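Local coordinates for protein DnaJ homolog subfamily C member 10 (Mus musculus, PDB 3APQ) that acts as an endoplasmic reticulum disulfide reductase in the folding of proteins and the degradation of misfolded ones, this chain being its J domain and first thioredoxin domain, at residues A[47-50]-A[51-54]; A[70-73]-A[74-78]. All coordinates share one frame; numbering follows the deposited sequence.

Contact 1 of 2, residues A[47-50]-A[51-54]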
loop_
_atom_site.group_PDB
_atom_site.type_symbol
_atom_site.label_atom_id
_atom_site.label_comp_id
_atom_site.label_asym_id
_atom_site.label_seq_id
_atom_site.Cartn_x
_atom_site.Cartn_y
_atom_site.Cartn_z
ATOM N N LYS A 47 20.156 -2.852 -8.268
ATOM C CA LYS A 47 19.496 -3.735 -9.239
ATOM C C LYS A 47 18.166 -4.245 -8.708
ATOM O O LYS A 47 17.213 -4.320 -9.448
ATOM C CB LYS A 47 20.341 -4.951 -9.574
ATOM C CG LYS A 47 21.670 -4.658 -10.308
ATOM C CD LYS A 47 22.699 -5.850 -10.313
ATOM C CE LYS A 47 22.124 -7.210 -10.832
ATOM N NZ LYS A 47 21.405 -8.053 -9.762
ATOM N N ILE A 48 18.141 -4.630 -7.431
ATOM C CA ILE A 48 16.891 -5.128 -6.806
ATOM C C ILE A 48 15.906 -3.963 -6.737
ATOM O O ILE A 48 14.717 -4.113 -7.016
ATOM C CB ILE A 48 17.147 -5.697 -5.350
ATOM C CG1 ILE A 48 17.953 -6.977 -5.319
ATOM C CG2 ILE A 48 15.844 -5.918 -4.590
ATOM C CD1 ILE A 48 18.091 -7.687 -6.646
ATOM N N ASN A 49 16.385 -2.788 -6.293
ATOM C CA ASN A 49 15.500 -1.610 -6.226
ATOM C C ASN A 49 14.895 -1.225 -7.586
ATOM O O ASN A 49 13.723 -0.890 -7.664
ATOM C CB ASN A 49 16.199 -0.381 -5.600
ATOM C CG ASN A 49 15.188 0.674 -5.147
ATOM O OD1 ASN A 49 14.227 0.372 -4.410
ATOM N ND2 ASN A 49 15.349 1.881 -5.643
ATOM N N ARG A 50 15.701 -1.298 -8.658
ATOM C CA ARG A 50 15.253 -0.942 -10.007
ATOM C C ARG A 50 14.148 -1.897 -10.454
ATOM O O ARG A 50 13.112 -1.445 -11.005
ATOM C CB ARG A 50 16.464 -0.983 -10.966
ATOM C CG ARG A 50 16.203 -0.810 -12.385
ATOM C CD ARG A 50 17.620 -0.789 -13.085
ATOM N NE ARG A 50 17.501 -0.623 -14.525
ATOM C CZ ARG A 50 17.294 -1.614 -15.380
ATOM N NH1 ARG A 50 17.203 -2.856 -14.935
ATOM N NH2 ARG A 50 17.173 -1.361 -16.689
ATOM N N ALA A 51 14.369 -3.187 -10.199
ATOM C CA ALA A 51 13.324 -4.243 -10.393
ATOM C C ALA A 51 12.021 -3.917 -9.661
ATOM O O ALA A 51 10.938 -3.871 -10.270
ATOM C CB ALA A 51 13.845 -5.603 -9.967
ATOM N N TYR A 52 12.126 -3.727 -8.351
ATOM C CA TYR A 52 10.970 -3.363 -7.536
ATOM C C TYR A 52 10.264 -2.112 -8.076
ATOM O O TYR A 52 9.029 -2.064 -8.149
ATOM C CB TYR A 52 11.309 -3.211 -6.018
ATOM C CG TYR A 52 10.123 -2.681 -5.283
ATOM C CD1 TYR A 52 8.950 -3.469 -5.152
ATOM C CD2 TYR A 52 10.119 -1.366 -4.754
ATOM C CE1 TYR A 52 7.777 -2.945 -4.510
ATOM C CE2 TYR A 52 8.981 -0.855 -4.096
ATOM C CZ TYR A 52 7.824 -1.646 -3.990
ATOM O OH TYR A 52 6.707 -1.120 -3.395
ATOM N N GLU A 53 11.006 -1.073 -8.447
ATOM C CA GLU A 53 10.309 0.143 -8.901
ATOM C C GLU A 53 9.540 -0.035 -10.214
ATOM O O GLU A 53 8.575 0.692 -10.509
ATOM C CB GLU A 53 11.232 1.362 -8.925
ATOM C CG GLU A 53 11.818 1.617 -7.523
ATOM C CD GLU A 53 12.251 3.027 -7.265
ATOM O OE1 GLU A 53 12.847 3.667 -8.171
ATOM O OE2 GLU A 53 11.993 3.491 -6.122
ATOM N N VAL A 54 9.956 -0.998 -11.017
ATOM C CA VAL A 54 9.207 -1.238 -12.245
ATOM C C VAL A 54 7.959 -2.114 -11.922
ATOM O O VAL A 54 6.820 -1.783 -12.299
ATOM C CB VAL A 54 10.089 -1.841 -13.353
ATOM C CG1 VAL A 54 9.181 -2.486 -14.471
ATOM C CG2 VAL A 54 11.040 -0.748 -13.913
#
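Helix 41-55 of the J domain runs through about two turns here, and its clearest side-chain pair is Asn-49 with Glu-53, one turn apart on the same flank. The carboxylate of Glu-53 lies across the amide of Asn-49, with the two planes 46° apart. Asn-49 ND2 comes no closer than 3.7 Å to Glu-53 CD, so the two groups meet by contact alone. The amide N-H of Asn-49 bonds instead to Gly-77 O. CG of Glu-53 turns back beside its own backbone N (chi1 -58°), which brings it within 3.2 Å of Asn-49 O.

Four backbone bonds of the alpha-helical kind join the two halves. Tyr-52 N gives the straightest, to Ile-48 O at 2.9 Å. Glu-53 N bonds to Asn-49 O at 2.8 Å. The last, Val-54 N to Arg-50 O at 3.2 Å, is the most bent, at 139°.

The helix belongs to the helical bundle of the J domain, and its inner face looks onto helices 4-8 and 16-30. Ala-51 CB lies 3.4 Å from Ile-48 O. The methyl also touches Phe-4. Tyr-52 leaves the turn with its ring stacked on Phe-23 and meeting Phe-90, while Asn-49 OD1 lies at the ring edge.

On another flank Arg-50 is extended as far as NE, where the guanidinium turns off the line of the chain and forms a salt bridge with Glu-69. Val-54 sets CG2 3.6 Å from Arg-50 O and packs on Leu-60 and Tyr-64 of helix 58-67.

Contact 2 of 2, residues A[70-73]-A[74-78]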
loop_
_atom_site.group_PDB
_atom_site.type_symbol
_atom_site.label_atom_id
_atom_site.label_comp_id
_atom_site.label_asym_id
_atom_site.label_seq_id
_atom_site.Cartn_x
_atom_site.Cartn_y
_atom_site.Cartn_z
ATOM N N LYS A 70 12.305 -2.412 -22.374
ATOM C CA LYS A 70 12.155 -1.364 -23.361
ATOM C C LYS A 70 11.978 0.011 -22.679
ATOM O O LYS A 70 11.210 0.127 -21.702
ATOM C CB LYS A 70 10.944 -1.706 -24.242
ATOM C CG LYS A 70 10.720 -0.689 -25.332
ATOM C CD LYS A 70 9.386 -0.938 -25.982
ATOM C CE LYS A 70 9.317 -0.176 -27.272
ATOM N NZ LYS A 70 7.976 -0.437 -27.874
ATOM N N GLY A 71 12.724 1.017 -23.157
ATOM C CA GLY A 71 12.639 2.365 -22.611
ATOM C C GLY A 71 13.234 2.584 -21.215
ATOM O O GLY A 71 13.257 3.725 -20.723
ATOM N N LEU A 72 13.744 1.522 -20.578
ATOM C CA LEU A 72 14.422 1.656 -19.268
ATOM C C LEU A 72 15.872 2.082 -19.462
ATOM O O LEU A 72 16.427 1.876 -20.528
ATOM C CB LEU A 72 14.365 0.331 -18.489
ATOM C CG LEU A 72 13.002 -0.335 -18.275
ATOM C CD1 LEU A 72 13.146 -1.474 -17.267
ATOM C CD2 LEU A 72 11.980 0.710 -17.782
ATOM N N GLU A 73 16.467 2.693 -18.442
ATOM C CA GLU A 73 17.907 2.988 -18.444
ATOM C C GLU A 73 18.633 2.078 -17.458
ATOM O O GLU A 73 18.060 1.658 -16.422
ATOM C CB GLU A 73 18.145 4.448 -18.093
ATOM C CG GLU A 73 17.323 5.324 -18.988
ATOM C CD GLU A 73 17.210 6.738 -18.484
ATOM O OE1 GLU A 73 16.800 6.951 -17.311
ATOM O OE2 GLU A 73 17.509 7.634 -19.297
ATOM N N ASP A 74 19.891 1.758 -17.775
ATOM C CA ASP A 74 20.682 0.889 -16.904
ATOM C C ASP A 74 20.859 1.477 -15.492
ATOM O O ASP A 74 20.908 0.737 -14.519
ATOM C CB ASP A 74 22.043 0.563 -17.531
ATOM C CG ASP A 74 21.932 -0.477 -18.654
ATOM O OD1 ASP A 74 20.845 -1.076 -18.833
ATOM O OD2 ASP A 74 22.927 -0.700 -19.370
ATOM N N ASN A 75 20.931 2.798 -15.382
ATOM C CA ASN A 75 21.145 3.406 -14.059
ATOM C C ASN A 75 19.914 4.011 -13.357
ATOM O O ASN A 75 20.089 4.680 -12.338
ATOM C CB ASN A 75 22.241 4.486 -14.114
ATOM C CG ASN A 75 21.848 5.654 -14.999
ATOM O OD1 ASN A 75 20.978 5.511 -15.872
ATOM N ND2 ASN A 75 22.458 6.813 -14.776
ATOM N N GLN A 76 18.703 3.812 -13.886
ATOM C CA GLN A 76 17.486 4.284 -13.206
ATOM C C GLN A 76 17.183 3.370 -11.991
ATOM O O GLN A 76 17.809 2.304 -11.827
ATOM C CB GLN A 76 16.299 4.326 -14.180
ATOM C CG GLN A 76 15.683 2.964 -14.408
ATOM C CD GLN A 76 14.459 2.996 -15.306
ATOM O OE1 GLN A 76 14.492 3.554 -16.419
ATOM N NE2 GLN A 76 13.373 2.390 -14.832
ATOM N N GLY A 77 16.259 3.787 -11.122
ATOM C CA GLY A 77 15.982 3.031 -9.880
ATOM C C GLY A 77 17.139 3.123 -8.893
ATOM O O GLY A 77 17.444 2.170 -8.167
ATOM N N GLY A 78 17.786 4.285 -8.844
ATOM C CA GLY A 78 18.968 4.457 -8.001
ATOM C C GLY A 78 18.727 5.087 -6.639
ATOM O O GLY A 78 19.672 5.239 -5.854
#
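A type I beta turn from Glu-73 to Gln-76 is closed twice, once by backbone and once by the side chain of Gln-76. The tight part is that side chain. Its OE1 accepts the backbone N-H of Glu-73 at 3.0 Å, and the bond is nearly straight at the hydrogen (166°). The donor stands above the amide plane, 47° out of it. Gln-76 CG is held between its own backbone N and carbonyl carbon (chi1 79°), and the chain then extends back over the turn. This places Gln-76 CG 3.4 Å from Glu-73 O. The backbone closure, from Gln-76 N to Glu-73 O at 3.4 Å, is weak.

Leu-72 completes the packed side. Its CA lies 3.4 Å from Gln-76 OE1, and Leu-72 CD2 touches Gln-76 NE2 at 3.7 Å.

The other side is loose and faces solvent. The planes of the Glu-73 carboxylate and the Gln-76 amide stand nearly at right angles, and Glu-73 OE1 comes to 4.1 Å from Gln-76 CB. Asn-75 OD1 rests 3.8 Å from Glu-73 CB. Asp-74 points its CB away from the preceding residues at the exposed corner.

This loop runs between helices 58-67 and 83-88. Leu-72 and Gln-76 both lie on Arg-50 and Val-54, so its packed face rests against helix 41-55.

From the N terminus, helices 4-8 and 16-30 come first, and contact 1 follows as two turns inside helix 41-55. It closes no loop. The chain then runs through helix 58-67 and enters the loop where contact 2 closes a short turn. The two contacts stand in series, neither nested nor crossed, with centres about 9 Å apart. They meet directly. Arg-50 NE makes a hydrogen bond to Glu-73 O at 3.0 Å, beside the bond from Asn-49 to Gly-77. Arg-50 CD also packs on Gln-76 O. Together these tie the loop leading to helix 83-88 onto helix 41-55 of the J domain.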